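Local atomic coordinates of glucanase (Clostridium thermocellum, PDB entry 5GXX), a protein that probably hydrolyses internal beta-1,4-glucosidic bonds of cellulose, as a family 9 endoglucanase of the cellulosome. Residues A93-D103 with Y164-F172; A51-L59 with V109-H119. The protein carries 1 engineered substitution. One frame throughout, in Å; residues are numbered along the deposited sequence.

Contact 1: A93-D103 with Y164-F172; sequences AFALDYLVACD and YLRYAKKYF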
loop_
_atom_site.group_PDB
_atom_site.type_symbol
_atom_site.label_atom_id
_atom_site.label_comp_id
_atom_site.label_asym_id
_atom_site.label_seq_id
_atom_site.Cartn_x
_atom_site.Cartn_y
_atom_site.Cartn_z
ATOM N N ALA A 93 -37.071 -31.815 8.290
ATOM C CA ALA A 93 -37.779 -30.944 9.236
ATOM C C ALA A 93 -37.030 -29.641 9.436
ATOM O O ALA A 93 -37.631 -28.590 9.628
ATOM C CB ALA A 93 -37.995 -31.643 10.583
ATOM N N PHE A 94 -35.706 -29.726 9.425
ATOM C CA PHE A 94 -34.857 -28.559 9.620
ATOM C C PHE A 94 -35.152 -27.501 8.555
ATOM O O PHE A 94 -35.248 -26.309 8.856
ATOM C CB PHE A 94 -33.382 -28.997 9.615
ATOM C CG PHE A 94 -32.432 -27.910 10.004
ATOM C CD1 PHE A 94 -32.112 -27.722 11.343
ATOM C CD2 PHE A 94 -31.848 -27.095 9.047
ATOM C CE1 PHE A 94 -31.251 -26.711 11.742
ATOM C CE2 PHE A 94 -30.981 -26.084 9.445
ATOM C CZ PHE A 94 -30.679 -25.893 10.784
ATOM N N ALA A 95 -35.293 -27.927 7.303
ATOM C CA ALA A 95 -35.599 -27.002 6.223
ATOM C C ALA A 95 -37.033 -26.483 6.326
ATOM O O ALA A 95 -37.272 -25.292 6.158
ATOM C CB ALA A 95 -35.360 -27.662 4.861
ATOM N N LEU A 96 -37.984 -27.376 6.590
ATOM C CA LEU A 96 -39.378 -26.980 6.740
ATOM C C LEU A 96 -39.544 -25.966 7.874
ATOM O O LEU A 96 -40.325 -25.024 7.720
ATOM C CB LEU A 96 -40.303 -28.184 6.957
ATOM C CG LEU A 96 -40.329 -29.122 5.740
ATOM C CD1 LEU A 96 -41.235 -30.312 6.001
ATOM C CD2 LEU A 96 -40.703 -28.442 4.432
ATOM N N ASP A 97 -38.816 -26.124 8.980
ATOM C CA ASP A 97 -38.914 -25.167 10.085
ATOM C C ASP A 97 -38.545 -23.762 9.618
ATOM O O ASP A 97 -39.179 -22.782 10.003
ATOM C CB ASP A 97 -38.056 -25.593 11.278
ATOM C CG ASP A 97 -38.659 -26.766 12.026
ATOM O OD1 ASP A 97 -39.837 -27.097 11.784
ATOM O OD2 ASP A 97 -37.959 -27.371 12.862
ATOM N N TYR A 98 -37.500 -23.668 8.801
ATOM C CA TYR A 98 -37.090 -22.417 8.178
ATOM C C TYR A 98 -38.185 -21.834 7.288
ATOM O O TYR A 98 -38.452 -20.639 7.402
ATOM C CB TYR A 98 -35.738 -22.556 7.449
ATOM C CG TYR A 98 -35.412 -21.404 6.520
ATOM C CD1 TYR A 98 -35.814 -21.429 5.188
ATOM C CD2 TYR A 98 -34.710 -20.285 6.962
ATOM C CE1 TYR A 98 -35.516 -20.390 4.322
ATOM C CE2 TYR A 98 -34.412 -19.236 6.108
ATOM C CZ TYR A 98 -34.826 -19.290 4.795
ATOM O OH TYR A 98 -34.551 -18.262 3.919
ATOM N N LEU A 99 -38.832 -22.640 6.449
ATOM C CA LEU A 99 -39.867 -22.103 5.570
ATOM C C LEU A 99 -41.018 -21.509 6.385
ATOM O O LEU A 99 -41.528 -20.438 6.038
ATOM C CB LEU A 99 -40.407 -23.160 4.611
ATOM C CG LEU A 99 -39.374 -23.796 3.675
ATOM C CD1 LEU A 99 -40.048 -24.756 2.699
ATOM C CD2 LEU A 99 -38.599 -22.708 2.932
ATOM N N VAL A 100 -41.391 -22.184 7.468
ATOM C CA VAL A 100 -42.371 -21.638 8.419
ATOM C C VAL A 100 -41.894 -20.322 9.036
ATOM O O VAL A 100 -42.673 -19.357 9.121
ATOM C CB VAL A 100 -42.763 -22.674 9.503
ATOM C CG1 VAL A 100 -43.616 -22.063 10.652
ATOM C CG2 VAL A 100 -43.570 -23.793 8.877
ATOM N N ALA A 101 -40.622 -20.274 9.432
ATOM C CA ALA A 101 -40.076 -19.078 10.070
ATOM C C ALA A 101 -40.000 -17.869 9.145
ATOM O O ALA A 101 -39.873 -16.735 9.615
ATOM C CB ALA A 101 -38.726 -19.370 10.732
ATOM N N CYS A 102 -40.098 -18.101 7.838
ATOM C CA CYS A 102 -40.075 -17.026 6.839
ATOM C C CYS A 102 -41.403 -16.272 6.696
ATOM O O CYS A 102 -41.451 -15.259 6.000
ATOM C CB CYS A 102 -39.746 -17.587 5.459
ATOM S SG CYS A 102 -37.998 -18.010 5.264
ATOM N N ASP A 103 -42.464 -16.759 7.334
ATOM C CA ASP A 103 -43.778 -16.138 7.217
ATOM C C ASP A 103 -43.772 -14.677 7.668
ATOM O O ASP A 103 -43.278 -14.373 8.755
ATOM C CB ASP A 103 -44.799 -16.902 8.066
ATOM C CG ASP A 103 -46.198 -16.322 7.981
ATOM O OD1 ASP A 103 -46.649 -15.925 6.884
ATOM O OD2 ASP A 103 -46.855 -16.289 9.042
ATOM N N TYR A 164 -47.125 -27.727 9.576
ATOM C CA TYR A 164 -46.668 -27.624 8.198
ATOM C C TYR A 164 -47.853 -27.467 7.243
ATOM O O TYR A 164 -47.782 -26.680 6.297
ATOM C CB TYR A 164 -45.758 -28.794 7.788
ATOM C CG TYR A 164 -44.448 -28.885 8.552
ATOM C CD1 TYR A 164 -43.886 -27.771 9.177
ATOM C CD2 TYR A 164 -43.773 -30.098 8.665
ATOM C CE1 TYR A 164 -42.689 -27.863 9.891
ATOM C CE2 TYR A 164 -42.600 -30.195 9.376
ATOM C CZ TYR A 164 -42.058 -29.083 9.988
ATOM O OH TYR A 164 -40.870 -29.209 10.680
ATOM N N LEU A 165 -48.951 -28.171 7.510
ATOM C CA LEU A 165 -50.132 -28.113 6.655
ATOM C C LEU A 165 -50.798 -26.740 6.734
ATOM O O LEU A 165 -51.229 -26.191 5.720
ATOM C CB LEU A 165 -51.135 -29.222 7.011
ATOM C CG LEU A 165 -52.429 -29.193 6.188
ATOM C CD1 LEU A 165 -52.211 -29.346 4.676
ATOM C CD2 LEU A 165 -53.413 -30.232 6.701
ATOM N N ARG A 166 -50.850 -26.185 7.943
ATOM C CA ARG A 166 -51.397 -24.849 8.145
ATOM C C ARG A 166 -50.651 -23.812 7.295
ATOM O O ARG A 166 -51.281 -22.998 6.605
ATOM C CB ARG A 166 -51.355 -24.487 9.631
ATOM C CG ARG A 166 -51.817 -23.068 9.951
ATOM C CD ARG A 166 -51.752 -22.793 11.458
ATOM N NE ARG A 166 -52.020 -21.394 11.793
ATOM C CZ ARG A 166 -53.240 -20.861 11.931
ATOM N NH1 ARG A 166 -54.330 -21.594 11.730
ATOM N NH2 ARG A 166 -53.363 -19.572 12.241
ATOM N N TYR A 167 -49.318 -23.863 7.338
ATOM C CA TYR A 167 -48.483 -22.934 6.578
ATOM C C TYR A 167 -48.482 -23.245 5.086
ATOM O O TYR A 167 -48.420 -22.328 4.271
ATOM C CB TYR A 167 -47.069 -22.852 7.156
ATOM C CG TYR A 167 -47.042 -21.996 8.407
ATOM C CD1 TYR A 167 -47.469 -22.505 9.636
ATOM C CD2 TYR A 167 -46.630 -20.666 8.350
ATOM C CE1 TYR A 167 -47.480 -21.705 10.780
ATOM C CE2 TYR A 167 -46.632 -19.860 9.489
ATOM C CZ TYR A 167 -47.045 -20.391 10.701
ATOM O OH TYR A 167 -47.048 -19.597 11.833
ATOM N N ALA A 168 -48.561 -24.525 4.723
ATOM C CA ALA A 168 -48.728 -24.872 3.312
ATOM C C ALA A 168 -49.973 -24.201 2.732
ATOM O O ALA A 168 -49.947 -23.670 1.619
ATOM C CB ALA A 168 -48.827 -26.364 3.144
ATOM N N LYS A 169 -51.070 -24.216 3.490
ATOM C CA LYS A 169 -52.300 -23.576 3.041
ATOM C C LYS A 169 -52.173 -22.057 3.033
ATOM O O LYS A 169 -52.697 -21.415 2.119
ATOM C CB LYS A 169 -53.463 -23.982 3.941
ATOM C CG LYS A 169 -53.860 -25.439 3.829
ATOM C CD LYS A 169 -54.980 -25.767 4.810
ATOM C CE LYS A 169 -55.427 -27.208 4.675
ATOM N NZ LYS A 169 -56.723 -27.399 5.399
ATOM N N LYS A 170 -51.484 -21.500 4.033
ATOM C CA LYS A 170 -51.264 -20.056 4.095
ATOM C C LYS A 170 -50.533 -19.610 2.829
ATOM O O LYS A 170 -50.952 -18.687 2.127
ATOM C CB LYS A 170 -50.440 -19.653 5.325
ATOM C CG LYS A 170 -51.169 -19.439 6.642
ATOM C CD LYS A 170 -50.171 -18.902 7.662
ATOM C CE LYS A 170 -50.714 -18.915 9.084
ATOM N NZ LYS A 170 -51.730 -17.850 9.286
ATOM N N TYR A 171 -49.452 -20.320 2.515
ATOM C CA TYR A 171 -48.600 -19.940 1.402
ATOM C C TYR A 171 -49.277 -20.173 0.054
ATOM O O TYR A 171 -49.181 -19.330 -0.838
ATOM C CB TYR A 171 -47.246 -20.653 1.490
ATOM C CG TYR A 171 -46.393 -20.243 2.672
ATOM C CD1 TYR A 171 -46.686 -19.108 3.442
ATOM C CD2 TYR A 171 -45.277 -20.988 3.031
ATOM C CE1 TYR A 171 -45.872 -18.741 4.507
ATOM C CE2 TYR A 171 -44.465 -20.618 4.091
ATOM C CZ TYR A 171 -44.771 -19.502 4.835
ATOM O OH TYR A 171 -43.961 -19.169 5.890
ATOM N N PHE A 172 -50.020 -21.269 -0.076
ATOM C CA PHE A 172 -50.692 -21.528 -1.335
ATOM C C PHE A 172 -51.742 -20.459 -1.612
ATOM O O PHE A 172 -51.847 -19.959 -2.728
ATOM C CB PHE A 172 -51.319 -22.917 -1.417
ATOM C CG PHE A 172 -52.158 -23.083 -2.648
ATOM C CD1 PHE A 172 -51.570 -23.339 -3.886
ATOM C CD2 PHE A 172 -53.527 -22.908 -2.592
ATOM C CE1 PHE A 172 -52.347 -23.448 -5.030
ATOM C CE2 PHE A 172 -54.314 -23.015 -3.734
ATOM C CZ PHE A 172 -53.726 -23.274 -4.961
HETATM O O HOH W 1 -46.031 -17.168 11.533
#

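Contact 2: A51-L59 with V109-H119; sequences AGDHVKFNL and VYQIGDGAADH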
loop_
_atom_site.group_PDB
_atom_site.type_symbol
_atom_site.label_atom_id
_atom_site.label_comp_id
_atom_site.label_asym_id
_atom_site.label_seq_id
_atom_site.Cartn_x
_atom_site.Cartn_y
_atom_site.Cartn_z
ATOM N N ALA A 51 -25.570 -23.825 -1.985
ATOM C CA ALA A 51 -24.620 -24.565 -2.798
ATOM C C ALA A 51 -23.286 -24.513 -2.059
ATOM O O ALA A 51 -23.263 -24.827 -0.866
ATOM C CB ALA A 51 -24.538 -24.020 -4.226
ATOM N N GLY A 52 -22.193 -24.159 -2.725
ATOM C CA GLY A 52 -20.919 -23.975 -2.023
ATOM C C GLY A 52 -20.731 -22.550 -1.544
ATOM O O GLY A 52 -19.623 -22.146 -1.191
ATOM N N ASP A 53 -21.866 -21.851 -1.488
ATOM C CA ASP A 53 -21.979 -20.464 -1.064
ATOM C C ASP A 53 -22.740 -20.369 0.248
ATOM O O ASP A 53 -22.981 -21.363 0.928
ATOM C CB ASP A 53 -22.686 -19.642 -2.154
ATOM C CG ASP A 53 -24.106 -20.105 -2.425
ATOM O OD1 ASP A 53 -24.469 -21.191 -1.917
ATOM O OD2 ASP A 53 -24.863 -19.368 -3.119
ATOM N N HIS A 54 -23.140 -19.158 0.616
ATOM C CA HIS A 54 -23.830 -18.985 1.884
ATOM C C HIS A 54 -25.156 -18.226 1.772
ATOM O O HIS A 54 -25.692 -17.716 2.757
ATOM C CB HIS A 54 -22.883 -18.393 2.941
ATOM C CG HIS A 54 -21.652 -19.221 3.140
ATOM N ND1 HIS A 54 -20.410 -18.857 2.670
ATOM C CD2 HIS A 54 -21.501 -20.457 3.677
ATOM C CE1 HIS A 54 -19.538 -19.812 2.941
ATOM N NE2 HIS A 54 -20.176 -20.797 3.548
ATOM N N VAL A 55 -25.710 -18.180 0.569
ATOM C CA VAL A 55 -27.021 -17.580 0.369
ATOM C C VAL A 55 -28.115 -18.587 0.706
ATOM O O VAL A 55 -27.966 -19.776 0.421
ATOM C CB VAL A 55 -27.198 -17.105 -1.085
ATOM C CG1 VAL A 55 -28.547 -16.381 -1.261
ATOM C CG2 VAL A 55 -26.068 -16.174 -1.481
ATOM N N LYS A 56 -29.202 -18.112 1.309
ATOM C CA LYS A 56 -30.425 -18.892 1.451
ATOM C C LYS A 56 -31.364 -18.442 0.326
ATOM O O LYS A 56 -31.939 -17.343 0.339
ATOM C CB LYS A 56 -31.017 -18.753 2.866
ATOM C CG LYS A 56 -30.045 -19.050 4.002
ATOM C CD LYS A 56 -30.746 -18.912 5.352
ATOM C CE LYS A 56 -29.753 -18.918 6.477
ATOM N NZ LYS A 56 -30.486 -18.741 7.755
ATOM N N PHE A 57 -31.475 -19.280 -0.700
ATOM C CA PHE A 57 -32.329 -19.023 -1.858
ATOM C C PHE A 57 -33.576 -19.882 -1.718
ATOM O O PHE A 57 -33.505 -21.089 -1.937
ATOM C CB PHE A 57 -31.655 -19.408 -3.179
ATOM C CG PHE A 57 -30.623 -18.430 -3.690
ATOM C CD1 PHE A 57 -30.994 -17.172 -4.137
ATOM C CD2 PHE A 57 -29.296 -18.829 -3.870
ATOM C CE1 PHE A 57 -30.040 -16.309 -4.683
ATOM C CE2 PHE A 57 -28.329 -17.979 -4.406
ATOM C CZ PHE A 57 -28.708 -16.702 -4.826
ATOM N N ASN A 58 -34.711 -19.301 -1.352
ATOM C CA ASN A 58 -35.856 -20.119 -0.959
ATOM C C ASN A 58 -36.469 -20.976 -2.058
ATOM O O ASN A 58 -37.081 -21.989 -1.733
ATOM C CB ASN A 58 -36.984 -19.268 -0.351
ATOM C CG ASN A 58 -36.718 -18.833 1.077
ATOM O OD1 ASN A 58 -35.569 -18.641 1.473
ATOM N ND2 ASN A 58 -37.793 -18.701 1.863
ATOM N N LEU A 59 -36.348 -20.575 -3.323
ATOM C CA LEU A 59 -36.957 -21.365 -4.395
ATOM C C LEU A 59 -36.283 -22.740 -4.493
ATOM O O LEU A 59 -36.967 -23.753 -4.332
ATOM C CB LEU A 59 -37.029 -20.619 -5.738
ATOM C CG LEU A 59 -37.661 -21.355 -6.929
ATOM C CD1 LEU A 59 -39.079 -21.845 -6.633
ATOM C CD2 LEU A 59 -37.659 -20.437 -8.146
ATOM N N VAL A 109 -40.243 -13.797 3.890
ATOM C CA VAL A 109 -38.814 -13.634 3.635
ATOM C C VAL A 109 -38.481 -14.725 2.621
ATOM O O VAL A 109 -38.720 -15.903 2.902
ATOM C CB VAL A 109 -37.959 -13.863 4.899
ATOM C CG1 VAL A 109 -36.477 -13.887 4.545
ATOM C CG2 VAL A 109 -38.230 -12.775 5.938
ATOM N N TYR A 110 -37.949 -14.337 1.464
ATOM C CA TYR A 110 -37.652 -15.311 0.403
ATOM C C TYR A 110 -36.179 -15.460 0.052
ATOM O O TYR A 110 -35.829 -16.273 -0.806
ATOM C CB TYR A 110 -38.484 -15.016 -0.856
ATOM C CG TYR A 110 -38.056 -13.824 -1.696
ATOM C CD1 TYR A 110 -38.543 -12.540 -1.432
ATOM C CD2 TYR A 110 -37.200 -13.987 -2.791
ATOM C CE1 TYR A 110 -38.164 -11.455 -2.228
ATOM C CE2 TYR A 110 -36.806 -12.910 -3.581
ATOM C CZ TYR A 110 -37.305 -11.644 -3.301
ATOM O OH TYR A 110 -36.917 -10.576 -4.082
ATOM N N GLN A 111 -35.319 -14.676 0.695
ATOM C CA GLN A 111 -33.890 -14.790 0.486
ATOM C C GLN A 111 -33.123 -14.218 1.667
ATOM O O GLN A 111 -33.521 -13.207 2.244
ATOM C CB GLN A 111 -33.492 -14.080 -0.810
ATOM C CG GLN A 111 -32.044 -14.270 -1.217
ATOM C CD GLN A 111 -31.773 -13.852 -2.639
ATOM O OE1 GLN A 111 -32.526 -14.174 -3.557
ATOM N NE2 GLN A 111 -30.660 -13.161 -2.834
ATOM N N ILE A 112 -32.017 -14.856 2.037
ATOM C CA ILE A 112 -31.077 -14.279 2.999
ATOM C C ILE A 112 -29.714 -14.230 2.331
ATOM O O ILE A 112 -29.208 -15.244 1.864
ATOM C CB ILE A 112 -30.930 -15.087 4.312
ATOM C CG1 ILE A 112 -32.265 -15.335 5.032
ATOM C CG2 ILE A 112 -29.902 -14.427 5.256
ATOM C CD1 ILE A 112 -32.995 -14.105 5.543
ATOM N N GLY A 113 -29.120 -13.045 2.257
ATOM C CA GLY A 113 -27.858 -12.881 1.559
ATOM C C GLY A 113 -28.033 -12.343 0.149
ATOM O O GLY A 113 -29.038 -12.600 -0.529
ATOM N N ASP A 114 -27.032 -11.578 -0.273
ATOM C CA ASP A 114 -26.946 -10.973 -1.593
ATOM C C ASP A 114 -26.034 -11.862 -2.417
ATOM O O ASP A 114 -24.887 -12.081 -2.040
ATOM C CB ASP A 114 -26.322 -9.580 -1.445
ATOM C CG ASP A 114 -26.207 -8.831 -2.765
ATOM O OD1 ASP A 114 -25.364 -9.193 -3.616
ATOM O OD2 ASP A 114 -26.924 -7.822 -2.934
ATOM N N GLY A 115 -26.563 -12.383 -3.521
ATOM C CA GLY A 115 -25.836 -13.322 -4.377
ATOM C C GLY A 115 -24.453 -12.839 -4.769
ATOM O O GLY A 115 -23.451 -13.538 -4.576
ATOM N N ALA A 116 -24.384 -11.638 -5.339
ATOM C CA ALA A 116 -23.115 -11.099 -5.808
ATOM C C ALA A 116 -22.103 -10.851 -4.695
ATOM O O ALA A 116 -20.931 -11.217 -4.829
ATOM C CB ALA A 116 -23.343 -9.825 -6.608
ATOM N N ALA A 117 -22.568 -10.241 -3.610
ATOM C CA ALA A 117 -21.733 -10.029 -2.430
ATOM C C ALA A 117 -21.238 -11.344 -1.830
ATOM O O ALA A 117 -20.051 -11.484 -1.529
ATOM C CB ALA A 117 -22.489 -9.209 -1.376
ATOM N N ASP A 118 -22.143 -12.307 -1.677
ATOM C CA ASP A 118 -21.782 -13.615 -1.124
ATOM C C ASP A 118 -20.712 -14.322 -1.975
ATOM O O ASP A 118 -19.705 -14.817 -1.458
ATOM C CB ASP A 118 -23.058 -14.456 -0.962
ATOM C CG ASP A 118 -22.839 -15.726 -0.152
ATOM O OD1 ASP A 118 -22.341 -16.718 -0.744
ATOM O OD2 ASP A 118 -23.155 -15.699 1.058
ATOM N N HIS A 119 -20.933 -14.376 -3.283
ATOM C CA HIS A 119 -20.084 -15.145 -4.183
ATOM C C HIS A 119 -18.714 -14.532 -4.396
ATOM O O HIS A 119 -17.762 -15.236 -4.732
ATOM C CB HIS A 119 -20.816 -15.353 -5.512
ATOM C CG HIS A 119 -22.001 -16.253 -5.377
ATOM N ND1 HIS A 119 -22.751 -16.658 -6.457
ATOM C CD2 HIS A 119 -22.551 -16.840 -4.288
ATOM C CE1 HIS A 119 -23.724 -17.450 -6.039
ATOM N NE2 HIS A 119 -23.617 -17.585 -4.730
HETATM O O HOH W 2 -19.844 -17.037 0.473
#

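Contact 1: A93-D103 with Y164-F172
Val100 packs against two tyrosines of segment 164-172 at once. With CG1 anti to the backbone N (chi1 171°), that methyl sits squarely over the Tyr167 ring in a CH-pi contact, 3.7 Å from CG1 to the ring centroid, while CG2 is turned to the edge of Tyr164 near CD1. Lys170 CD lies over the opposite face of Tyr167, off centre, so the ring has the Val100 methyl on one side and a lysine methylene on the other. One turn earlier, Leu96 covers a face of Tyr164: its CB stands 3.8 Å from the centroid of the Tyr164 ring, and its CD1 reaches Tyr164 CE2 at 3.6 Å. Tyr164 thus enters as a knob into the hole formed by Ala93, Leu96, Asp97 and Val100. Its hydroxyl passes beyond the apolar patch and donates to Asp97 OD1 (2.6 Å from Tyr164 OH), approaching 43° out of the carboxylate plane. Farther along the helix, Tyr171 OH donates to Leu99 O over 2.7 Å. Cys102 N binds the same oxygen from the opposite face of its carbonyl plane, so two donors grip one acceptor near the C-terminal end of the helix. At the polar edge of the contact the Asp103 carboxylate stands almost perpendicular to the Tyr167 ring, and a water joins the two groups, 2.8 Å from Asp103 OD2 and 2.7 Å from Tyr167 OH. The other oxygen, Asp103 OD1, accepts from Gly105 N. The axes of the two short helical segments, 93-101 and 164-172, approach to 10.4 Å and cross at 49°, a wide spacing bridged by the three tyrosines. With Leu152 of helix 142-158 touching Tyr164 and Tyr171, this is helix-to-helix packing within the (alpha/alpha)6 barrel characteristic of family 9 glycoside hydrolases.

Contact 2: A51-L59 with V109-H119
His119 donates through NE2 to Asp53 OD2, 2.7 Å away, in a nearly straight bond (164°) that lies close to the imidazole plane and meets the carboxylate on its anti side. With CG between the backbone N and the carbonyl carbon (chi1 62°), the Asp53 carboxylate can turn OD2 to His119 while OD1 accepts from Ala51 N, so both of its oxygens are engaged. Next to it, Asp118 OD1 takes the backbone His54 N at 2.9 Å on its syn side. A water that donates to Asp118 O also hydrogen-bonds His54 ND1, and His54 NE2 is hydrogen-bonded to Thr365 OG1. The two segments then pair as antiparallel strands. Lys56 and Ile112 form the hydrogen-bonded pair, with Lys56 N to Ile112 O at 2.9 Å and Ile112 N to Lys56 O at 3.0 Å; beyond them Asn58 N reaches Tyr110 O. On the face carrying Phe57 and Gln111, the amide lies alongside the ring, its plane turned 71° from it, and Gln111 OE1 meets the ring edge at Phe57 CD1 (3.4 Å). Gln111 NE2 donates to Gly113 O and also to Ala186 O, which fixes the amide's rotation. Val55 packs both ways: CG1 over the centre of the Phe57 ring, CG2 3.5 Å from Asp118 CB. His119 also lies beside the bound Tris, consistent with a position lining the substrate cleft. Strand 108-112 is the middle of three, flanked by 56-57 and 136-139, with Tyr98 of helix 85-101 touching Lys56 and Ile112, and helix 142-158 touching Asn58.

In the fold
From the N terminus the segments come in the order 51-59, 93-103, 109-119 and 164-172, so the two contacts cross rather than nest. Contact 2 closes a loop that is mostly helical, containing helices 58-75 and 85-101; contact 1 closes the next, overlapping one, which takes in strands 108-112 and 136-139 and helix 142-158. Their centres lie about 19 Å apart, yet they meet directly: Tyr98 OH probably hydrogen-bonds Asn58 OD1, and Cys102 O probably accepts from Val109 N. Helix 85-101 therefore joins the small antiparallel sheet to helix 162-178 within the family 9 catalytic region.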